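PDB 4R7F: uncharacterized protein from Parabacteroides merdae, which is of unknown function but contains three immunoglobulin-like beta-sandwich domains and a region related to the first domain of type 9 secretion system plug proteins. Local coordinates for residues M227-N232 with Y291-F295; V58-A62 with R386-L390. One frame throughout, in Å; residues are numbered along the deposited sequence.

Contact 1 (M227-N232 with Y291-F295); sequences MEFLSN and YIVHF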
HETATM    1  N   MSE A 227      -0.768 -20.611  -3.977  1.00 28.63           N
HETATM    2  CA  MSE A 227      -0.204 -21.949  -4.025  1.00 33.68           C
HETATM    3  C   MSE A 227       1.285 -21.749  -3.891  1.00 35.56           C
HETATM    4  O   MSE A 227       1.805 -20.737  -4.357  1.00 34.30           O
HETATM    5  CB  MSE A 227      -0.706 -22.362  -5.413  1.00 38.69           C
HETATM    6  CG  MSE A 227      -0.084 -23.526  -6.080  1.00 36.59           C
HETATM    7 SE   MSE A 227       1.592 -23.088  -6.919  0.75 30.72          SE
HETATM    8  CE  MSE A 227       1.281 -22.929  -8.839  1.00 36.50           C
ATOM      9  N   GLU A 228       1.985 -22.679  -3.248  1.00 37.91           N
ATOM     10  CA  GLU A 228       3.448 -22.587  -3.080  1.00 43.52           C
ATOM     11  C   GLU A 228       4.036 -23.966  -3.080  1.00 37.29           C
ATOM     12  O   GLU A 228       3.481 -24.871  -2.460  1.00 35.03           O
ATOM     13  CB  GLU A 228       3.848 -22.006  -1.729  1.00 46.01           C
ATOM     14  CG  GLU A 228       3.473 -20.571  -1.443  1.00 73.13           C
ATOM     15  CD  GLU A 228       4.097 -20.080  -0.143  1.00 80.96           C
ATOM     16  OE1 GLU A 228       5.107 -20.688   0.282  1.00 56.43           O
ATOM     17  OE2 GLU A 228       3.576 -19.100   0.451  1.00 91.70           O
ATOM     18  N   PHE A 229       5.186 -24.120  -3.722  1.00 37.04           N
ATOM     19  CA  PHE A 229       5.893 -25.393  -3.675  1.00 35.25           C
ATOM     20  C   PHE A 229       7.383 -25.139  -3.657  1.00 41.42           C
ATOM     21  O   PHE A 229       8.060 -25.163  -4.686  1.00 41.12           O
ATOM     22  CB  PHE A 229       5.466 -26.352  -4.788  1.00 37.46           C
ATOM     23  CG  PHE A 229       5.732 -25.853  -6.195  1.00 39.70           C
ATOM     24  CD1 PHE A 229       4.914 -24.891  -6.789  1.00 29.48           C
ATOM     25  CD2 PHE A 229       6.760 -26.405  -6.955  1.00 36.45           C
ATOM     26  CE1 PHE A 229       5.154 -24.468  -8.091  1.00 33.25           C
ATOM     27  CE2 PHE A 229       7.011 -25.972  -8.247  1.00 36.73           C
ATOM     28  CZ  PHE A 229       6.211 -25.000  -8.820  1.00 29.89           C
ATOM     29  N   LEU A 230       7.874 -24.943  -2.437  1.00 40.41           N
ATOM     30  CA  LEU A 230       9.236 -24.556  -2.181  1.00 45.52           C
ATOM     31  C   LEU A 230      10.183 -25.739  -2.010  1.00 43.81           C
ATOM     32  O   LEU A 230      11.403 -25.555  -2.027  1.00 46.08           O
ATOM     33  CB  LEU A 230       9.285 -23.692  -0.935  1.00 53.09           C
ATOM     34  CG  LEU A 230       8.397 -22.461  -0.910  1.00 57.34           C
ATOM     35  CD1 LEU A 230       8.676 -21.681   0.371  1.00 58.94           C
ATOM     36  CD2 LEU A 230       8.615 -21.593  -2.138  1.00 54.21           C
ATOM     37  N   SER A 231       9.635 -26.942  -1.855  1.00 51.15           N
ATOM     38  CA  SER A 231      10.441 -28.156  -1.951  1.00 55.33           C
ATOM     39  C   SER A 231       9.581 -29.340  -2.328  1.00 56.48           C
ATOM     40  O   SER A 231       8.345 -29.230  -2.344  1.00 52.90           O
ATOM     41  CB  SER A 231      11.153 -28.454  -0.623  1.00 66.10           C
ATOM     42  OG  SER A 231      10.307 -29.147   0.267  1.00 55.23           O
ATOM     43  N   ASN A 232      10.242 -30.466  -2.614  1.00 47.49           N
ATOM     44  CA  ASN A 232       9.551 -31.754  -2.778  1.00 55.06           C
ATOM     45  C   ASN A 232       9.319 -32.587  -1.493  1.00 46.91           C
ATOM     46  O   ASN A 232       8.800 -33.690  -1.574  1.00 49.75           O
ATOM     47  CB  ASN A 232      10.255 -32.646  -3.826  1.00 56.84           C
ATOM     48  CG  ASN A 232      11.733 -32.859  -3.548  1.00 52.59           C
ATOM     49  OD1 ASN A 232      12.191 -32.873  -2.416  1.00 65.09           O
ATOM     50  ND2 ASN A 232      12.485 -33.012  -4.604  1.00 65.51           N
ATOM     51  N   TYR A 291       8.832 -28.196 -11.899  1.00 32.75           N
ATOM     52  CA  TYR A 291       7.971 -29.335 -11.632  1.00 32.68           C
ATOM     53  C   TYR A 291       6.738 -29.193 -12.521  1.00 33.84           C
ATOM     54  O   TYR A 291       6.414 -28.097 -12.962  1.00 37.02           O
ATOM     55  CB  TYR A 291       7.550 -29.376 -10.155  1.00 35.31           C
ATOM     56  CG  TYR A 291       8.664 -29.587  -9.114  1.00 39.81           C
ATOM     57  CD1 TYR A 291       9.996 -29.846  -9.477  1.00 39.65           C
ATOM     58  CD2 TYR A 291       8.375 -29.537  -7.753  1.00 36.51           C
ATOM     59  CE1 TYR A 291      10.988 -30.034  -8.512  1.00 39.44           C
ATOM     60  CE2 TYR A 291       9.359 -29.739  -6.793  1.00 40.66           C
ATOM     61  CZ  TYR A 291      10.663 -29.991  -7.172  1.00 41.47           C
ATOM     62  OH  TYR A 291      11.636 -30.174  -6.207  1.00 44.31           O
ATOM     63  N   ILE A 292       6.063 -30.299 -12.803  1.00 34.13           N
ATOM     64  CA  ILE A 292       4.782 -30.243 -13.484  1.00 34.94           C
ATOM     65  C   ILE A 292       3.736 -29.932 -12.442  1.00 39.79           C
ATOM     66  O   ILE A 292       3.526 -30.728 -11.530  1.00 31.95           O
ATOM     67  CB  ILE A 292       4.368 -31.577 -14.108  1.00 41.11           C
ATOM     68  CG1 ILE A 292       5.403 -32.071 -15.104  1.00 37.21           C
ATOM     69  CG2 ILE A 292       3.027 -31.435 -14.812  1.00 34.57           C
ATOM     70  CD1 ILE A 292       5.542 -31.163 -16.287  1.00 43.82           C
ATOM     71  N   VAL A 293       3.068 -28.789 -12.564  1.00 28.40           N
ATOM     72  CA  VAL A 293       2.001 -28.478 -11.614  1.00 27.45           C
ATOM     73  C   VAL A 293       0.629 -28.744 -12.210  1.00 26.03           C
ATOM     74  O   VAL A 293       0.356 -28.326 -13.314  1.00 28.63           O
ATOM     75  CB  VAL A 293       2.120 -27.051 -11.126  1.00 28.40           C
ATOM     76  CG1 VAL A 293       1.062 -26.753 -10.085  1.00 29.23           C
ATOM     77  CG2 VAL A 293       3.532 -26.830 -10.594  1.00 27.52           C
ATOM     78  N   HIS A 294      -0.226 -29.436 -11.444  1.00 30.05           N
ATOM     79  CA  HIS A 294      -1.526 -29.864 -11.896  1.00 31.09           C
ATOM     80  C   HIS A 294      -2.612 -29.065 -11.226  1.00 31.32           C
ATOM     81  O   HIS A 294      -2.761 -29.117  -9.995  1.00 29.73           O
ATOM     82  CB  HIS A 294      -1.784 -31.340 -11.586  1.00 29.69           C
ATOM     83  CG  HIS A 294      -0.809 -32.266 -12.219  1.00 28.37           C
ATOM     84  ND1 HIS A 294      -1.060 -32.922 -13.404  1.00 32.72           N
ATOM     85  CD2 HIS A 294       0.431 -32.642 -11.837  1.00 31.98           C
ATOM     86  CE1 HIS A 294      -0.015 -33.653 -13.728  1.00 27.92           C
ATOM     87  NE2 HIS A 294       0.910 -33.486 -12.805  1.00 32.74           N
ATOM     88  N   PHE A 295      -3.387 -28.365 -12.055  1.00 28.57           N
ATOM     89  CA  PHE A 295      -4.500 -27.534 -11.580  1.00 29.77           C
ATOM     90  C   PHE A 295      -5.794 -28.245 -11.864  1.00 30.21           C
ATOM     91  O   PHE A 295      -5.944 -28.826 -12.940  1.00 32.96           O
ATOM     92  CB  PHE A 295      -4.556 -26.205 -12.325  1.00 33.12           C
ATOM     93  CG  PHE A 295      -3.385 -25.299 -12.065  1.00 31.63           C
ATOM     94  CD1 PHE A 295      -2.182 -25.505 -12.701  1.00 25.81           C
ATOM     95  CD2 PHE A 295      -3.519 -24.207 -11.244  1.00 32.43           C
ATOM     96  CE1 PHE A 295      -1.134 -24.648 -12.495  1.00 26.61           C
ATOM     97  CE2 PHE A 295      -2.464 -23.356 -11.022  1.00 27.48           C
ATOM     98  CZ  PHE A 295      -1.272 -23.572 -11.653  1.00 28.12           C
TER

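Contact 2 (V58-A62 with R386-L390); sequences VHCNA and RYDRL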
ATOM      1  N   VAL A  58      11.803  -2.149 -29.899  1.00 40.24           N
ATOM      2  CA  VAL A  58      10.725  -1.625 -30.739  1.00 33.33           C
ATOM      3  C   VAL A  58      10.007  -0.533 -29.980  1.00 38.63           C
ATOM      4  O   VAL A  58       9.522  -0.743 -28.866  1.00 33.25           O
ATOM      5  CB  VAL A  58       9.703  -2.692 -31.148  1.00 34.96           C
ATOM      6  CG1 VAL A  58       8.580  -2.055 -31.936  1.00 37.50           C
ATOM      7  CG2 VAL A  58      10.347  -3.799 -31.985  1.00 37.89           C
ATOM      8  N   HIS A  59       9.954   0.650 -30.576  1.00 40.03           N
ATOM      9  CA  HIS A  59       9.219   1.717 -29.969  1.00 37.40           C
ATOM     10  C   HIS A  59       7.756   1.655 -30.435  1.00 40.43           C
ATOM     11  O   HIS A  59       7.495   1.555 -31.645  1.00 32.43           O
ATOM     12  CB  HIS A  59       9.814   3.075 -30.292  1.00 35.56           C
ATOM     13  CG  HIS A  59       9.154   4.179 -29.534  1.00 37.51           C
ATOM     14  ND1 HIS A  59       8.080   4.886 -30.032  1.00 35.82           N
ATOM     15  CD2 HIS A  59       9.354   4.636 -28.276  1.00 36.81           C
ATOM     16  CE1 HIS A  59       7.693   5.774 -29.136  1.00 37.98           C
ATOM     17  NE2 HIS A  59       8.429   5.622 -28.051  1.00 29.53           N
ATOM     18  N   CYS A  60       6.823   1.761 -29.467  1.00 34.59           N
ATOM     19  CA  CYS A  60       5.401   1.642 -29.727  1.00 36.50           C
ATOM     20  C   CYS A  60       4.610   2.856 -29.314  1.00 33.51           C
ATOM     21  O   CYS A  60       4.968   3.610 -28.429  1.00 34.60           O
ATOM     22  CB  CYS A  60       4.822   0.415 -29.002  1.00 40.95           C
ATOM     23  SG  CYS A  60       5.612  -1.145 -29.446  1.00 35.59           S
ATOM     24  N   ASN A  61       3.475   3.014 -29.953  1.00 36.21           N
ATOM     25  CA  ASN A  61       2.529   4.038 -29.552  1.00 37.46           C
ATOM     26  C   ASN A  61       1.670   3.599 -28.374  1.00 31.73           C
ATOM     27  O   ASN A  61       1.853   2.504 -27.848  1.00 27.99           O
ATOM     28  CB  ASN A  61       1.751   4.496 -30.788  1.00 32.84           C
ATOM     29  CG  ASN A  61       2.575   5.487 -31.617  1.00 47.27           C
ATOM     30  OD1 ASN A  61       3.465   6.187 -31.081  1.00 43.83           O
ATOM     31  ND2 ASN A  61       2.326   5.529 -32.904  1.00 36.42           N
ATOM     32  N   ALA A  62       0.772   4.468 -27.926  1.00 31.88           N
ATOM     33  CA  ALA A  62       0.002   4.234 -26.723  1.00 31.01           C
ATOM     34  C   ALA A  62      -0.732   2.897 -26.741  1.00 35.28           C
ATOM     35  O   ALA A  62      -0.792   2.220 -25.722  1.00 33.12           O
ATOM     36  CB  ALA A  62      -0.981   5.360 -26.512  1.00 33.87           C
ATOM     37  N   ARG A 386       5.199  12.995 -33.824  1.00 43.62           N
ATOM     38  CA  ARG A 386       5.386  11.770 -34.600  1.00 45.73           C
ATOM     39  C   ARG A 386       5.105  10.497 -33.796  1.00 46.83           C
ATOM     40  O   ARG A 386       5.123   9.388 -34.351  1.00 45.84           O
ATOM     41  CB  ARG A 386       6.803  11.740 -35.178  1.00 55.53           C
ATOM     42  CG  ARG A 386       7.115  12.901 -36.109  1.00 63.32           C
ATOM     43  CD  ARG A 386       8.592  12.976 -36.509  1.00 60.23           C
ATOM     44  NE  ARG A 386       9.270  11.680 -36.723  1.00 52.86           N
ATOM     45  CZ  ARG A 386       9.025  10.850 -37.736  1.00 51.39           C
ATOM     46  NH1 ARG A 386       8.075  11.130 -38.612  1.00 59.85           N
ATOM     47  NH2 ARG A 386       9.715   9.718 -37.876  1.00 47.35           N
ATOM     48  N   TYR A 387       4.868  10.648 -32.490  1.00 40.99           N
ATOM     49  CA  TYR A 387       4.775   9.503 -31.568  1.00 32.74           C
ATOM     50  C   TYR A 387       4.093   9.887 -30.257  1.00 40.16           C
ATOM     51  O   TYR A 387       3.959  11.071 -29.930  1.00 45.92           O
ATOM     52  CB  TYR A 387       6.149   8.889 -31.287  1.00 31.07           C
ATOM     53  CG  TYR A 387       7.006   9.695 -30.349  1.00 34.62           C
ATOM     54  CD1 TYR A 387       7.618  10.881 -30.776  1.00 43.53           C
ATOM     55  CD2 TYR A 387       7.171   9.310 -29.021  1.00 34.16           C
ATOM     56  CE1 TYR A 387       8.377  11.663 -29.900  1.00 47.53           C
ATOM     57  CE2 TYR A 387       7.944  10.075 -28.139  1.00 38.69           C
ATOM     58  CZ  TYR A 387       8.550  11.243 -28.584  1.00 35.65           C
ATOM     59  OH  TYR A 387       9.329  11.991 -27.726  1.00 34.01           O
ATOM     60  N   ASP A 388       3.636   8.864 -29.542  1.00 37.47           N
ATOM     61  CA  ASP A 388       2.952   9.022 -28.277  1.00 33.53           C
ATOM     62  C   ASP A 388       3.970   9.033 -27.139  1.00 37.13           C
ATOM     63  O   ASP A 388       4.604   8.009 -26.843  1.00 33.89           O
ATOM     64  CB  ASP A 388       1.997   7.864 -28.034  1.00 34.97           C
ATOM     65  CG  ASP A 388       0.744   7.921 -28.892  1.00 39.29           C
ATOM     66  OD1 ASP A 388       0.296   9.016 -29.259  1.00 41.69           O
ATOM     67  OD2 ASP A 388       0.175   6.845 -29.176  1.00 35.69           O
ATOM     68  N   ARG A 389       4.089  10.191 -26.492  1.00 36.79           N
ATOM     69  CA  ARG A 389       4.845  10.319 -25.245  1.00 35.49           C
ATOM     70  C   ARG A 389       4.016   9.862 -24.084  1.00 30.19           C
ATOM     71  O   ARG A 389       2.790  10.041 -24.073  1.00 36.39           O
ATOM     72  CB  ARG A 389       5.256  11.765 -25.014  1.00 33.40           C
ATOM     73  CG  ARG A 389       6.268  12.258 -26.034  1.00 36.45           C
ATOM     74  CD  ARG A 389       6.302  13.772 -26.091  1.00 42.09           C
ATOM     75  NE  ARG A 389       6.871  14.338 -24.867  1.00 38.64           N
ATOM     76  CZ  ARG A 389       6.866  15.640 -24.588  1.00 37.05           C
ATOM     77  NH1 ARG A 389       6.278  16.488 -25.408  1.00 36.32           N
ATOM     78  NH2 ARG A 389       7.418  16.106 -23.479  1.00 31.11           N
ATOM     79  N   LEU A 390       4.696   9.281 -23.108  1.00 27.85           N
ATOM     80  CA  LEU A 390       4.075   8.876 -21.894  1.00 29.38           C
ATOM     81  C   LEU A 390       4.452   9.924 -20.846  1.00 30.35           C
ATOM     82  O   LEU A 390       5.583   9.945 -20.374  1.00 30.68           O
ATOM     83  CB  LEU A 390       4.572   7.477 -21.529  1.00 27.19           C
ATOM     84  CG  LEU A 390       4.118   6.892 -20.198  1.00 27.53           C
ATOM     85  CD1 LEU A 390       2.611   6.901 -20.149  1.00 31.00           C
ATOM     86  CD2 LEU A 390       4.641   5.484 -19.937  1.00 29.35           C
TER
HETATM   87  O   HOH W   1       4.017   5.387 -26.572  1.00 27.82           O
HETATM   88  O   HOH W   2       3.995   6.903 -34.599  1.00 32.98           O

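Contact 1 (M227-N232 with Y291-F295)
Tyr291 lies alongside Phe229, the two side chains sliding past each other in opposite directions. From the root of Tyr291 outwards, CB and then CG pass Phe229 CE2, CB at 3.9 Å. Tyr291 CD2 comes nearest to the Phe229 ring, 3.6 Å from its CD2. The rings meet obliquely, their planes 35° apart. At the tip, OH arrives at the amide of Asn232, 3.4 Å from ND2 and 3.7 Å from CB, with the amide and ring planes nearly parallel but offset. Phe229 can lean inward because its CG sits between the backbone N and the carbonyl carbon (chi1 62°); CZ thereby reaches Val293 CG2 at 3.7 Å. Beyond it, the bent chain of selenomethionine Met227 brings CE tip to tip with Val293, 4.0 Å from CG1, while CE lies 3.9 Å from Phe295 CZ. Strand 225-228 belongs to the sheet of 342-352 and strand 290-298 to that of 332-340, so the contact joins two sheets, consistent with the sandwich fold. Flat rings, a compact branched valine and a flexible selenoether chain suit such an interior. Most touching atoms are carbons of buried side chains, so cohesion probably rests chiefly on dispersion and the burial of apolar surface.

Contact 2 (V58-A62 with R386-L390)
The end of strand 53-60, in the region related to the type 9 secretion plug family, meets the turn leading into strand 389-397 of another sheet: Asn61 and Ala62 face Asp388. The Ala62 backbone N donates to Asp388 OD2 at 2.8 Å, almost straight at 172°; OD2 receives it on its anti lone pair, away from the other oxygen. That other oxygen, OD1, pairs with Lys182, which would stabilise the buried negative charge. In return, Asp388 N donates to Asn61 OD1 at 3.1 Å, although the donor stands above the carbonyl plane, 42° out of it. Asparagine suits the spot because its amide both accepts and donates: ND2 gives a hydrogen bond to a water 2.7 Å away, and that water donates to Arg386 O. The Asn61 and Asp388 side chains cross at about a right angle, and their amide and carboxylate planes are also turned well apart.

Strand 53-60 pairs with 114-122, whereas 389-397 pairs with 373-380, and the contact therefore joins two separate sheets through polar groups at a strand end. A second water bridges the two segments' backbones, donating to Cys60 O and to Asp388 O, 2.7 Å from each. Alongside, the CG of His59 is anti to its backbone N (chi1 -173°), which sends the imidazole out to Tyr387: His59 CE1 lies 3.6 Å from Tyr387 CD2, and the two side chains cross at about a right angle. Both histidine nitrogens are engaged elsewhere, ND1 with Ser67 OG and NE2 with Ser113 O, which fixes the rotation of the ring. Ala62, small enough to sit close by, brings CB to 3.3 Å from Asp388 OD2.

Contacts 1 and 2 lie on opposite sides of the chain's centre, their own centres about 40 Å apart and their nearest atoms about 29 Å apart, so neither touches the other. Along the sequence, contact 1 is nested inside the very long loop that contact 2 closes. That loop also contains the magnesium ligands Glu223, Asp269, Asp271 and Gln371; Glu223 lies just ahead of 227-232, while Asp269 and Asp271 fall between the two segments of contact 1. No catalytic role is established for this metal site. The strands on which the four segments lie belong to four different sheets of the chain, so the two contacts have no sheet in common.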